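Local coordinates for dual specificity protein phosphatase 12 (PDB 4KI9) that removes phosphate from phosphotyrosine and from phosphoserine or phosphothreonine in proteins, through a dual specificity phosphatase catalytic domain, at residues A25-V30 with G82-V87; L31-E36 with L52-L57; A56-E61 with K127-F132. The protein carries 2 engineered substitutions. One frame throughout, in Å; residues are numbered along the deposited sequence.

Interaction 1 of 3, residues A25-V30 with G82-V87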
ATOM      1  N   ALA A  25       7.836 -10.610  14.778  1.00 39.38           N
ATOM      2  CA  ALA A  25       6.913 -10.975  13.706  1.00 40.43           C
ATOM      3  C   ALA A  25       7.674 -11.595  12.539  1.00 38.91           C
ATOM      4  O   ALA A  25       7.079 -12.078  11.569  1.00 33.31           O
ATOM      5  CB  ALA A  25       6.144  -9.759  13.239  1.00 36.15           C
ATOM      6  N   GLY A  26       8.997 -11.563  12.639  1.00 35.02           N
ATOM      7  CA  GLY A  26       9.850 -12.125  11.613  1.00 32.85           C
ATOM      8  C   GLY A  26       9.742 -11.368  10.309  1.00 28.28           C
ATOM      9  O   GLY A  26       9.827 -11.954   9.232  1.00 28.79           O
ATOM     10  N   ILE A  27       9.544 -10.061  10.396  1.00 26.91           N
ATOM     11  CA  ILE A  27       9.402  -9.249   9.182  1.00 26.78           C
ATOM     12  C   ILE A  27      10.762  -9.008   8.520  1.00 26.78           C
ATOM     13  O   ILE A  27      11.692  -8.535   9.161  1.00 26.04           O
ATOM     14  CB  ILE A  27       8.685  -7.935   9.484  1.00 26.59           C
ATOM     15  CG1 ILE A  27       7.205  -8.223   9.756  1.00 26.99           C
ATOM     16  CG2 ILE A  27       8.830  -6.935   8.319  1.00 27.36           C
ATOM     17  CD1 ILE A  27       6.477  -7.076  10.340  1.00 28.71           C
ATOM     18  N   THR A  28      10.886  -9.365   7.243  1.00 22.90           N
ATOM     19  CA  THR A  28      12.144  -9.169   6.533  1.00 21.24           C
ATOM     20  C   THR A  28      11.943  -8.431   5.216  1.00 22.07           C
ATOM     21  O   THR A  28      12.865  -8.337   4.410  1.00 21.46           O
ATOM     22  CB  THR A  28      12.881 -10.488   6.259  1.00 20.89           C
ATOM     23  OG1 THR A  28      12.043 -11.356   5.481  1.00 25.22           O
ATOM     24  CG2 THR A  28      13.280 -11.170   7.570  1.00 21.95           C
ATOM     25  N   ALA A  29      10.738  -7.910   5.009  1.00 21.67           N
ATOM     26  CA  ALA A  29      10.446  -7.084   3.842  1.00 16.62           C
ATOM     27  C   ALA A  29       9.622  -5.884   4.277  1.00 22.22           C
ATOM     28  O   ALA A  29       8.584  -6.033   4.919  1.00 20.88           O
ATOM     29  CB  ALA A  29       9.723  -7.889   2.767  1.00 14.87           C
ATOM     30  N   VAL A  30      10.092  -4.685   3.947  1.00 20.54           N
ATOM     31  CA  VAL A  30       9.425  -3.479   4.413  1.00 21.11           C
ATOM     32  C   VAL A  30       9.171  -2.526   3.268  1.00 21.77           C
ATOM     33  O   VAL A  30      10.104  -2.114   2.575  1.00 19.76           O
ATOM     34  CB  VAL A  30      10.244  -2.759   5.513  1.00 22.53           C
ATOM     35  CG1 VAL A  30       9.564  -1.441   5.905  1.00 20.42           C
ATOM     36  CG2 VAL A  30      10.412  -3.662   6.740  1.00 23.76           C
ATOM     37  N   GLY A  82       7.592 -16.618   1.219  1.00 29.50           N
ATOM     38  CA  GLY A  82       7.450 -16.938   2.635  1.00 25.02           C
ATOM     39  C   GLY A  82       8.009 -15.891   3.592  1.00 33.04           C
ATOM     40  O   GLY A  82       8.290 -16.199   4.746  1.00 30.47           O
ATOM     41  N   ARG A  83       8.174 -14.654   3.123  1.00 24.73           N
ATOM     42  CA  ARG A  83       8.658 -13.566   3.976  1.00 24.45           C
ATOM     43  C   ARG A  83       7.488 -12.785   4.578  1.00 25.29           C
ATOM     44  O   ARG A  83       6.475 -12.555   3.907  1.00 27.65           O
ATOM     45  CB  ARG A  83       9.569 -12.614   3.183  1.00 21.00           C
ATOM     46  CG  ARG A  83      10.779 -13.299   2.584  1.00 25.77           C
ATOM     47  CD  ARG A  83      11.618 -12.379   1.691  1.00 25.15           C
ATOM     48  NE  ARG A  83      12.649 -13.178   1.032  1.00 38.38           N
ATOM     49  CZ  ARG A  83      12.791 -13.314  -0.286  1.00 40.34           C
ATOM     50  NH1 ARG A  83      13.757 -14.091  -0.760  1.00 44.63           N
ATOM     51  NH2 ARG A  83      11.990 -12.672  -1.127  1.00 39.24           N
ATOM     52  N   ALA A  84       7.611 -12.387   5.843  1.00 24.33           N
ATOM     53  CA  ALA A  84       6.619 -11.481   6.442  1.00 24.19           C
ATOM     54  C   ALA A  84       6.905 -10.046   6.025  1.00 22.86           C
ATOM     55  O   ALA A  84       8.067  -9.612   6.000  1.00 24.09           O
ATOM     56  CB  ALA A  84       6.610 -11.595   7.957  1.00 19.56           C
ATOM     57  N   VAL A  85       5.838  -9.312   5.723  1.00 18.03           N
ATOM     58  CA  VAL A  85       5.935  -7.978   5.144  1.00 20.43           C
ATOM     59  C   VAL A  85       5.299  -6.903   6.035  1.00 25.75           C
ATOM     60  O   VAL A  85       4.207  -7.093   6.572  1.00 27.70           O
ATOM     61  CB  VAL A  85       5.211  -7.944   3.774  1.00 23.65           C
ATOM     62  CG1 VAL A  85       5.164  -6.530   3.213  1.00 21.92           C
ATOM     63  CG2 VAL A  85       5.887  -8.872   2.806  1.00 21.98           C
ATOM     64  N   LEU A  86       5.990  -5.775   6.186  1.00 17.47           N
ATOM     65  CA  LEU A  86       5.406  -4.588   6.810  1.00 17.75           C
ATOM     66  C   LEU A  86       5.226  -3.510   5.751  1.00 21.07           C
ATOM     67  O   LEU A  86       6.161  -3.202   5.010  1.00 20.89           O
ATOM     68  CB  LEU A  86       6.327  -4.058   7.914  1.00 19.57           C
ATOM     69  CG  LEU A  86       5.900  -2.700   8.506  1.00 28.29           C
ATOM     70  CD1 LEU A  86       4.534  -2.784   9.206  1.00 28.70           C
ATOM     71  CD2 LEU A  86       6.963  -2.138   9.450  1.00 28.86           C
ATOM     72  N   VAL A  87       4.025  -2.949   5.665  1.00 18.29           N
ATOM     73  CA  VAL A  87       3.790  -1.765   4.832  1.00 21.13           C
ATOM     74  C   VAL A  87       3.514  -0.626   5.788  1.00 23.72           C
ATOM     75  O   VAL A  87       2.581  -0.706   6.596  1.00 24.74           O
ATOM     76  CB  VAL A  87       2.550  -1.917   3.925  1.00 20.40           C
ATOM     77  CG1 VAL A  87       2.325  -0.631   3.130  1.00 20.37           C
ATOM     78  CG2 VAL A  87       2.708  -3.106   2.990  1.00 21.89           C
TER
HETATM   79  O   HOH W   1      10.162 -13.040   6.904  1.00 28.21           O

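Interaction 2 of 3, residues L31-E36 with L52-L57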
ATOM      1  N   LEU A  31       7.900  -2.202   3.055  1.00 15.73           N
ATOM      2  CA  LEU A  31       7.531  -1.216   2.057  1.00 19.44           C
ATOM      3  C   LEU A  31       7.202   0.061   2.797  1.00 21.16           C
ATOM      4  O   LEU A  31       6.232   0.122   3.554  1.00 19.49           O
ATOM      5  CB  LEU A  31       6.320  -1.677   1.243  1.00 15.66           C
ATOM      6  CG  LEU A  31       6.015  -0.886  -0.045  1.00 19.25           C
ATOM      7  CD1 LEU A  31       5.075  -1.713  -0.913  1.00 21.03           C
ATOM      8  CD2 LEU A  31       5.370   0.474   0.220  1.00 18.65           C
ATOM      9  N   THR A  32       8.025   1.074   2.572  1.00 21.17           N
ATOM     10  CA  THR A  32       7.795   2.408   3.108  1.00 20.95           C
ATOM     11  C   THR A  32       7.090   3.270   2.056  1.00 22.31           C
ATOM     12  O   THR A  32       7.595   3.455   0.951  1.00 18.61           O
ATOM     13  CB  THR A  32       9.127   3.076   3.491  1.00 21.24           C
ATOM     14  OG1 THR A  32       9.826   2.255   4.442  1.00 24.85           O
ATOM     15  CG2 THR A  32       8.897   4.471   4.063  1.00 24.97           C
ATOM     16  N   VAL A  33       5.905   3.773   2.392  1.00 20.19           N
ATOM     17  CA  VAL A  33       5.234   4.736   1.532  1.00 20.04           C
ATOM     18  C   VAL A  33       5.049   6.013   2.351  1.00 25.71           C
ATOM     19  O   VAL A  33       4.176   6.097   3.206  1.00 26.36           O
ATOM     20  CB  VAL A  33       3.905   4.169   0.932  1.00 24.07           C
ATOM     21  CG1 VAL A  33       3.029   3.522   2.016  1.00 24.12           C
ATOM     22  CG2 VAL A  33       3.147   5.247   0.167  1.00 24.08           C
ATOM     23  N   ASP A  34       5.915   6.991   2.105  1.00 26.90           N
ATOM     24  CA  ASP A  34       6.067   8.112   3.014  1.00 27.74           C
ATOM     25  C   ASP A  34       6.912   9.158   2.304  1.00 28.78           C
ATOM     26  O   ASP A  34       7.354   8.936   1.172  1.00 22.52           O
ATOM     27  CB  ASP A  34       6.783   7.623   4.273  1.00 24.46           C
ATOM     28  CG  ASP A  34       6.371   8.381   5.526  1.00 34.09           C
ATOM     29  OD1 ASP A  34       5.951   9.544   5.412  1.00 36.07           O
ATOM     30  OD2 ASP A  34       6.487   7.807   6.630  1.00 39.65           O
ATOM     31  N   SER A  35       7.139  10.293   2.956  1.00 25.01           N
ATOM     32  CA  SER A  35       7.955  11.352   2.369  1.00 27.11           C
ATOM     33  C   SER A  35       9.453  11.070   2.494  1.00 33.23           C
ATOM     34  O   SER A  35      10.255  11.622   1.743  1.00 39.76           O
ATOM     35  CB  SER A  35       7.620  12.695   3.026  1.00 33.47           C
ATOM     36  OG  SER A  35       7.775  12.611   4.435  1.00 40.60           O
ATOM     37  N   GLU A  36       9.828  10.206   3.438  1.00 31.09           N
ATOM     38  CA  GLU A  36      11.238   9.894   3.678  1.00 34.73           C
ATOM     39  C   GLU A  36      11.377   8.435   4.063  1.00 33.23           C
ATOM     40  O   GLU A  36      10.418   7.831   4.535  1.00 30.95           O
ATOM     41  CB  GLU A  36      11.793  10.768   4.808  1.00 38.26           C
ATOM     42  CG  GLU A  36      11.159  10.466   6.157  1.00 45.94           C
ATOM     43  CD  GLU A  36      11.778  11.249   7.301  1.00 57.25           C
ATOM     44  OE1 GLU A  36      11.915  10.679   8.405  1.00 60.39           O
ATOM     45  OE2 GLU A  36      12.115  12.434   7.098  1.00 60.78           O
ATOM     46  N   LEU A  52      11.258  -1.593  -0.213  1.00 15.53           N
ATOM     47  CA  LEU A  52      10.828  -0.769  -1.333  1.00 15.78           C
ATOM     48  C   LEU A  52      10.357   0.563  -0.761  1.00 19.68           C
ATOM     49  O   LEU A  52       9.488   0.617   0.127  1.00 14.81           O
ATOM     50  CB  LEU A  52       9.688  -1.442  -2.112  1.00 13.25           C
ATOM     51  CG  LEU A  52       9.036  -0.536  -3.161  1.00 17.48           C
ATOM     52  CD1 LEU A  52      10.022  -0.150  -4.247  1.00 20.42           C
ATOM     53  CD2 LEU A  52       7.802  -1.193  -3.759  1.00 15.17           C
ATOM     54  N   PHE A  53      10.943   1.641  -1.253  1.00 15.67           N
ATOM     55  CA  PHE A  53      10.508   2.968  -0.854  1.00 19.11           C
ATOM     56  C   PHE A  53       9.660   3.622  -1.950  1.00 21.37           C
ATOM     57  O   PHE A  53      10.096   3.740  -3.082  1.00 17.52           O
ATOM     58  CB  PHE A  53      11.726   3.832  -0.514  1.00 18.58           C
ATOM     59  CG  PHE A  53      11.389   5.283  -0.276  1.00 21.43           C
ATOM     60  CD1 PHE A  53      12.020   6.284  -0.995  1.00 25.95           C
ATOM     61  CD2 PHE A  53      10.452   5.638   0.679  1.00 18.52           C
ATOM     62  CE1 PHE A  53      11.704   7.620  -0.780  1.00 30.86           C
ATOM     63  CE2 PHE A  53      10.124   6.966   0.895  1.00 22.77           C
ATOM     64  CZ  PHE A  53      10.756   7.962   0.167  1.00 26.39           C
ATOM     65  N   VAL A  54       8.444   4.031  -1.603  1.00 22.00           N
ATOM     66  CA  VAL A  54       7.543   4.687  -2.544  1.00 23.95           C
ATOM     67  C   VAL A  54       7.316   6.104  -2.019  1.00 20.03           C
ATOM     68  O   VAL A  54       6.550   6.302  -1.077  1.00 19.76           O
ATOM     69  CB  VAL A  54       6.190   3.927  -2.674  1.00 18.81           C
ATOM     70  CG1 VAL A  54       5.190   4.725  -3.525  1.00 23.14           C
ATOM     71  CG2 VAL A  54       6.415   2.502  -3.284  1.00 15.78           C
ATOM     72  N   PRO A  55       8.031   7.083  -2.588  1.00 19.34           N
ATOM     73  CA  PRO A  55       7.961   8.454  -2.067  1.00 22.29           C
ATOM     74  C   PRO A  55       6.615   9.050  -2.399  1.00 24.51           C
ATOM     75  O   PRO A  55       6.208   9.034  -3.556  1.00 28.91           O
ATOM     76  CB  PRO A  55       9.090   9.185  -2.810  1.00 27.80           C
ATOM     77  CG  PRO A  55       9.299   8.382  -4.061  1.00 29.33           C
ATOM     78  CD  PRO A  55       9.022   6.947  -3.673  1.00 25.30           C
ATOM     79  N   ALA A  56       5.923   9.537  -1.381  1.00 21.40           N
ATOM     80  CA  ALA A  56       4.564  10.016  -1.558  1.00 23.16           C
ATOM     81  C   ALA A  56       4.138  10.840  -0.356  1.00 27.96           C
ATOM     82  O   ALA A  56       4.407  10.476   0.790  1.00 27.89           O
ATOM     83  CB  ALA A  56       3.616   8.850  -1.744  1.00 20.75           C
ATOM     84  N   LEU A  57       3.472  11.954  -0.631  1.00 26.09           N
ATOM     85  CA  LEU A  57       2.853  12.743   0.413  1.00 25.52           C
ATOM     86  C   LEU A  57       1.415  12.273   0.579  1.00 32.14           C
ATOM     87  O   LEU A  57       0.805  11.736  -0.360  1.00 28.87           O
ATOM     88  CB  LEU A  57       2.882  14.225   0.046  1.00 30.21           C
ATOM     89  CG  LEU A  57       4.250  14.898  -0.121  1.00 34.56           C
ATOM     90  CD1 LEU A  57       4.089  16.300  -0.698  1.00 37.92           C
ATOM     91  CD2 LEU A  57       4.993  14.964   1.201  1.00 36.51           C
TER

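Interaction 3 of 3, residues A56-E61 with K127-F132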
ATOM      1  N   ALA A  56       5.923   9.537  -1.381  1.00 21.40           N
ATOM      2  CA  ALA A  56       4.564  10.016  -1.558  1.00 23.16           C
ATOM      3  C   ALA A  56       4.138  10.840  -0.356  1.00 27.96           C
ATOM      4  O   ALA A  56       4.407  10.476   0.790  1.00 27.89           O
ATOM      5  CB  ALA A  56       3.616   8.850  -1.744  1.00 20.75           C
ATOM      6  N   LEU A  57       3.472  11.954  -0.631  1.00 26.09           N
ATOM      7  CA  LEU A  57       2.853  12.743   0.413  1.00 25.52           C
ATOM      8  C   LEU A  57       1.415  12.273   0.579  1.00 32.14           C
ATOM      9  O   LEU A  57       0.805  11.736  -0.360  1.00 28.87           O
ATOM     10  CB  LEU A  57       2.882  14.225   0.046  1.00 30.21           C
ATOM     11  CG  LEU A  57       4.250  14.898  -0.121  1.00 34.56           C
ATOM     12  CD1 LEU A  57       4.089  16.300  -0.698  1.00 37.92           C
ATOM     13  CD2 LEU A  57       4.993  14.964   1.201  1.00 36.51           C
ATOM     14  N   ASP A  58       0.874  12.454   1.777  1.00 29.14           N
ATOM     15  CA  ASP A  58      -0.504  12.072   2.038  1.00 28.14           C
ATOM     16  C   ASP A  58      -1.462  13.155   1.551  1.00 31.97           C
ATOM     17  O   ASP A  58      -2.131  13.810   2.357  1.00 33.21           O
ATOM     18  CB  ASP A  58      -0.727  11.816   3.526  1.00 28.88           C
ATOM     19  CG  ASP A  58      -2.084  11.209   3.804  1.00 36.29           C
ATOM     20  OD1 ASP A  58      -2.736  10.731   2.845  1.00 33.30           O
ATOM     21  OD2 ASP A  58      -2.492  11.203   4.979  1.00 37.87           O
ATOM     22  N   LYS A  59      -1.516  13.350   0.237  1.00 32.18           N
ATOM     23  CA  LYS A  59      -2.390  14.373  -0.352  1.00 31.16           C
ATOM     24  C   LYS A  59      -3.201  13.753  -1.481  1.00 25.66           C
ATOM     25  O   LYS A  59      -2.720  12.842  -2.155  1.00 24.15           O
ATOM     26  CB  LYS A  59      -1.557  15.536  -0.897  1.00 30.63           C
ATOM     27  CG  LYS A  59      -0.747  16.287   0.154  1.00 44.29           C
ATOM     28  CD  LYS A  59       0.045  17.433  -0.468  1.00 54.21           C
ATOM     29  CE  LYS A  59       0.778  18.264   0.593  1.00 62.73           C
ATOM     30  NZ  LYS A  59       1.716  19.275  -0.002  1.00 59.41           N
ATOM     31  N   PRO A  60      -4.435  14.239  -1.692  1.00 32.03           N
ATOM     32  CA  PRO A  60      -5.275  13.773  -2.801  1.00 26.99           C
ATOM     33  C   PRO A  60      -4.588  13.948  -4.139  1.00 28.12           C
ATOM     34  O   PRO A  60      -4.828  13.147  -5.050  1.00 32.10           O
ATOM     35  CB  PRO A  60      -6.504  14.692  -2.721  1.00 32.77           C
ATOM     36  CG  PRO A  60      -6.566  15.098  -1.296  1.00 38.42           C
ATOM     37  CD  PRO A  60      -5.141  15.218  -0.837  1.00 36.59           C
ATOM     38  N   GLU A  61      -3.742  14.972  -4.259  1.00 24.03           N
ATOM     39  CA  GLU A  61      -3.040  15.226  -5.518  1.00 32.71           C
ATOM     40  C   GLU A  61      -1.902  14.237  -5.745  1.00 30.77           C
ATOM     41  O   GLU A  61      -1.381  14.141  -6.857  1.00 31.36           O
ATOM     42  CB  GLU A  61      -2.476  16.648  -5.593  1.00 37.92           C
ATOM     43  CG  GLU A  61      -3.351  17.716  -4.976  1.00 48.12           C
ATOM     44  CD  GLU A  61      -3.072  17.873  -3.498  1.00 53.70           C
ATOM     45  OE1 GLU A  61      -1.972  18.358  -3.149  1.00 61.32           O
ATOM     46  OE2 GLU A  61      -3.939  17.487  -2.689  1.00 47.78           O
ATOM     47  N   LYS A 127      -8.360   5.479   7.240  1.00 34.38           N
ATOM     48  CA  LYS A 127      -9.074   6.480   6.467  1.00 36.30           C
ATOM     49  C   LYS A 127      -8.124   7.050   5.425  1.00 40.75           C
ATOM     50  O   LYS A 127      -7.406   8.017   5.691  1.00 40.43           O
ATOM     51  CB  LYS A 127      -9.570   7.591   7.401  1.00 42.51           C
ATOM     52  CG  LYS A 127     -10.369   8.704   6.731  1.00 50.06           C
ATOM     53  CD  LYS A 127     -10.816   9.726   7.769  1.00 60.74           C
ATOM     54  CE  LYS A 127     -11.282  11.029   7.136  1.00 69.31           C
ATOM     55  NZ  LYS A 127     -11.002  12.208   8.019  1.00 71.81           N
ATOM     56  N   MET A 128      -8.080   6.433   4.248  1.00 35.87           N
ATOM     57  CA  MET A 128      -7.220   6.949   3.192  1.00 34.80           C
ATOM     58  C   MET A 128      -7.852   8.229   2.685  1.00 31.21           C
ATOM     59  O   MET A 128      -9.066   8.371   2.736  1.00 30.13           O
ATOM     60  CB  MET A 128      -7.054   5.934   2.058  1.00 33.35           C
ATOM     61  CG  MET A 128      -8.293   5.733   1.202  1.00 30.66           C
ATOM     62  SD  MET A 128      -8.024   4.505  -0.090  1.00 29.52           S
ATOM     63  CE  MET A 128      -7.973   3.009   0.889  1.00 26.51           C
ATOM     64  N   ASN A 129      -7.036   9.164   2.218  1.00 34.42           N
ATOM     65  CA  ASN A 129      -7.570  10.397   1.667  1.00 38.72           C
ATOM     66  C   ASN A 129      -8.419  10.117   0.432  1.00 38.02           C
ATOM     67  O   ASN A 129      -8.340   9.050  -0.177  1.00 33.53           O
ATOM     68  CB  ASN A 129      -6.474  11.459   1.423  1.00 33.20           C
ATOM     69  CG  ASN A 129      -5.621  11.183   0.189  1.00 33.84           C
ATOM     70  OD1 ASN A 129      -6.123  11.166  -0.933  1.00 33.04           O
ATOM     71  ND2 ASN A 129      -4.308  11.010   0.393  1.00 31.24           N
ATOM     72  N   GLU A 130      -9.241  11.089   0.082  1.00 27.09           N
ATOM     73  CA  GLU A 130     -10.257  10.928  -0.936  1.00 31.48           C
ATOM     74  C   GLU A 130      -9.676  10.711  -2.318  1.00 25.97           C
ATOM     75  O   GLU A 130     -10.276  10.025  -3.145  1.00 33.14           O
ATOM     76  CB  GLU A 130     -11.185  12.155  -0.927  1.00 34.59           C
ATOM     77  CG  GLU A 130     -10.458  13.515  -0.998  1.00 54.75           C
ATOM     78  CD  GLU A 130      -9.772  13.940   0.315  1.00 68.02           C
ATOM     79  OE1 GLU A 130      -9.244  15.074   0.368  1.00 75.90           O
ATOM     80  OE2 GLU A 130      -9.750  13.148   1.287  1.00 63.60           O
ATOM     81  N   GLY A 131      -8.519  11.313  -2.570  1.00 31.44           N
ATOM     82  CA  GLY A 131      -7.770  11.064  -3.792  1.00 30.26           C
ATOM     83  C   GLY A 131      -7.353   9.605  -3.950  1.00 29.91           C
ATOM     84  O   GLY A 131      -7.455   9.039  -5.040  1.00 23.67           O
ATOM     85  N   PHE A 132      -6.882   8.993  -2.869  1.00 30.31           N
ATOM     86  CA  PHE A 132      -6.481   7.591  -2.920  1.00 28.38           C
ATOM     87  C   PHE A 132      -7.681   6.673  -3.192  1.00 26.37           C
ATOM     88  O   PHE A 132      -7.571   5.707  -3.947  1.00 22.72           O
ATOM     89  CB  PHE A 132      -5.721   7.171  -1.649  1.00 23.83           C
ATOM     90  CG  PHE A 132      -4.397   7.882  -1.458  1.00 24.36           C
ATOM     91  CD1 PHE A 132      -3.778   8.537  -2.515  1.00 19.30           C
ATOM     92  CD2 PHE A 132      -3.778   7.901  -0.217  1.00 25.79           C
ATOM     93  CE1 PHE A 132      -2.563   9.192  -2.345  1.00 21.70           C
ATOM     94  CE2 PHE A 132      -2.562   8.550  -0.030  1.00 24.74           C
ATOM     95  CZ  PHE A 132      -1.952   9.200  -1.099  1.00 29.26           C
TER

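Interaction 1 of 3, residues A25-V30 with G82-V87
With CG1 beside the backbone N (chi1 -72°) and CG2 anti to it, I27 spreads its branches over two residues of the partner strand: CG1 lies against A84 CB, and CG2 comes 3.8 Å from L86 CB. The extension at chi2 then carries CD1 of I27 onto that same L86 CB, and the two side chains cross obliquely.

The backbones of 27-30 and 84-87 run parallel. A84 O accepts from T28 N at 3.1 Å and, more weakly, from A29 N, so that two consecutive amides converge on one carbonyl. One pair further on, L86 N returns a straight bond of 2.9 Å to A29 O. These strands lie side by side within the mixed central sheet of the phosphatase domain, and 84-88 runs directly into the phosphate-binding P-loop. A29 and V85 share the face covered by helix 68-80, where A29 CB is 4.0 Å from V85 CG2 and both side chains touch A78; V30 and L86 lie on the other face.

At the outer end, where G26 and G82 close their helices in Schellman motifs, a water bridges the two segments: it donates to G26 O at 2.6 Å, accepts from A84 N at 2.8 Å, and is also hydrogen-bonded to T28 OG1. That hydroxyl meets R83 CB at 3.6 Å, the T28 and R83 side chains crossing at about a right angle. R83 makes a cation-pi contact with W50 beyond.

Interaction 2 of 3, residues L31-E36 with L52-L57
F53 brings CD2 and CE2 of its ring against the neighbouring strand, CD2 3.9 Å from T32 CG2 and CE2 3.4 Å from D34 O. The side chain leaves the sheet on the same face as T32; CG, anti to the backbone N (chi1 172°), sets the ring so that these two atoms reach across. D34 O and the carbonyl carbon of E36 approach the ring obliquely, whereas S35 O lies at its edge near the ring plane. P55 N, from F53's own strand, sits over the centre of one ring face. The polar end of T32 serves another purpose: OG1 is hydrogen-bonded to H88 NE2.

On the opposite face of the sheet L31 and L52 run next to each other in the same direction, L31 CD1 4.0 Å from L52 CD2. Here V33 CG2 meets A56 CB at 4.1 Å, and L31 and L52 both pack on F74 of helix 68-80.

Strand 50-55 forms one border of the central sheet, parallel to strand 27-34, in the fold of the dual specificity phosphatases. T32 holds the pair in register through both its peptide groups, T32 N bonding to L52 O and T32 O receiving V54 N at 2.8 Å and 174°. The D34 N to V54 O bond that follows is weak. A56 N reaches D34 O at 3.0 Å from above the carbonyl plane, 55° out of it, as the strands give way to loops.

This end faces the active site. D34 OD1 accepts S35 N at 2.8 Å on the anti side of the carboxylate and forms a long, weak ion pair with R95, a substrate-binding residue. R95 NH1 also bonds to A56 O, and V33 packs close to S89, an engineered residue at the predicted phosphocysteine position.

Interaction 3 of 3, residues A56-E61 with K127-F132
The loop after strand 50-55 makes an inverse gamma turn centred on D58 and then runs against the first turn of helix 130-141, bringing P60 CA to 3.8 Å from G131 CA. G131 has no side chain, which leaves room for P60 O at this close approach. N129 is the N-cap of the helix. Its CG lies between the backbone N and the carbonyl carbon (chi1 76°), and its amide faces both ways: OD1 takes F132 N at 3.0 Å, a capping bond, while ND2 donates to D58 OD1 at 2.9 Å and 160°, with that oxygen nearly in the amide plane. ND2 also stands 3.0 Å above one face of the F132 ring, offset toward the rim. P60 CA comes 3.3 Å from N129 OD1, and P60 CG meets E130 OE1 at 3.2 Å.

An alanine at N129 would probably leave F132 N without its cap and D58 OD1 without one of its donors, and would take away the amide nitrogen that sits over the rim of the F132 ring. D58 OD1 has a second donor in S94 OG, from the substrate-binding loop, and a phosphate ion, probably from the crystallisation liquor, lies close to the D58 side chain. The loop probably corresponds to the general-acid loop of this phosphatase family. Because OD1 of N129 is used as an acceptor and ND2 as a donor, the two bonds fix which way round the amide sits and tie the D58 carboxylate to the start of the helix.

In the fold
Interactions 1 and 2 belong to one sheet and share strand 27-34, whose two halves pair with 84-88 and 50-55; they touch through the likely hydrogen bond from L31 N to L86 O. Interaction 1 is the more buried, and interaction 2, nested inside the chain loop it closes, is partly exposed along the border strand. Interaction 3 lies at the surface, on the opposite side of the chain's centre from interaction 1, and takes up A56 and L57 where interaction 2 ends. Backbone bonds and aliphatic contacts dominate the sheet, whereas a side-chain amide and carboxylate carry interaction 3. Interactions 2 and 3 both border the substrate-binding loop.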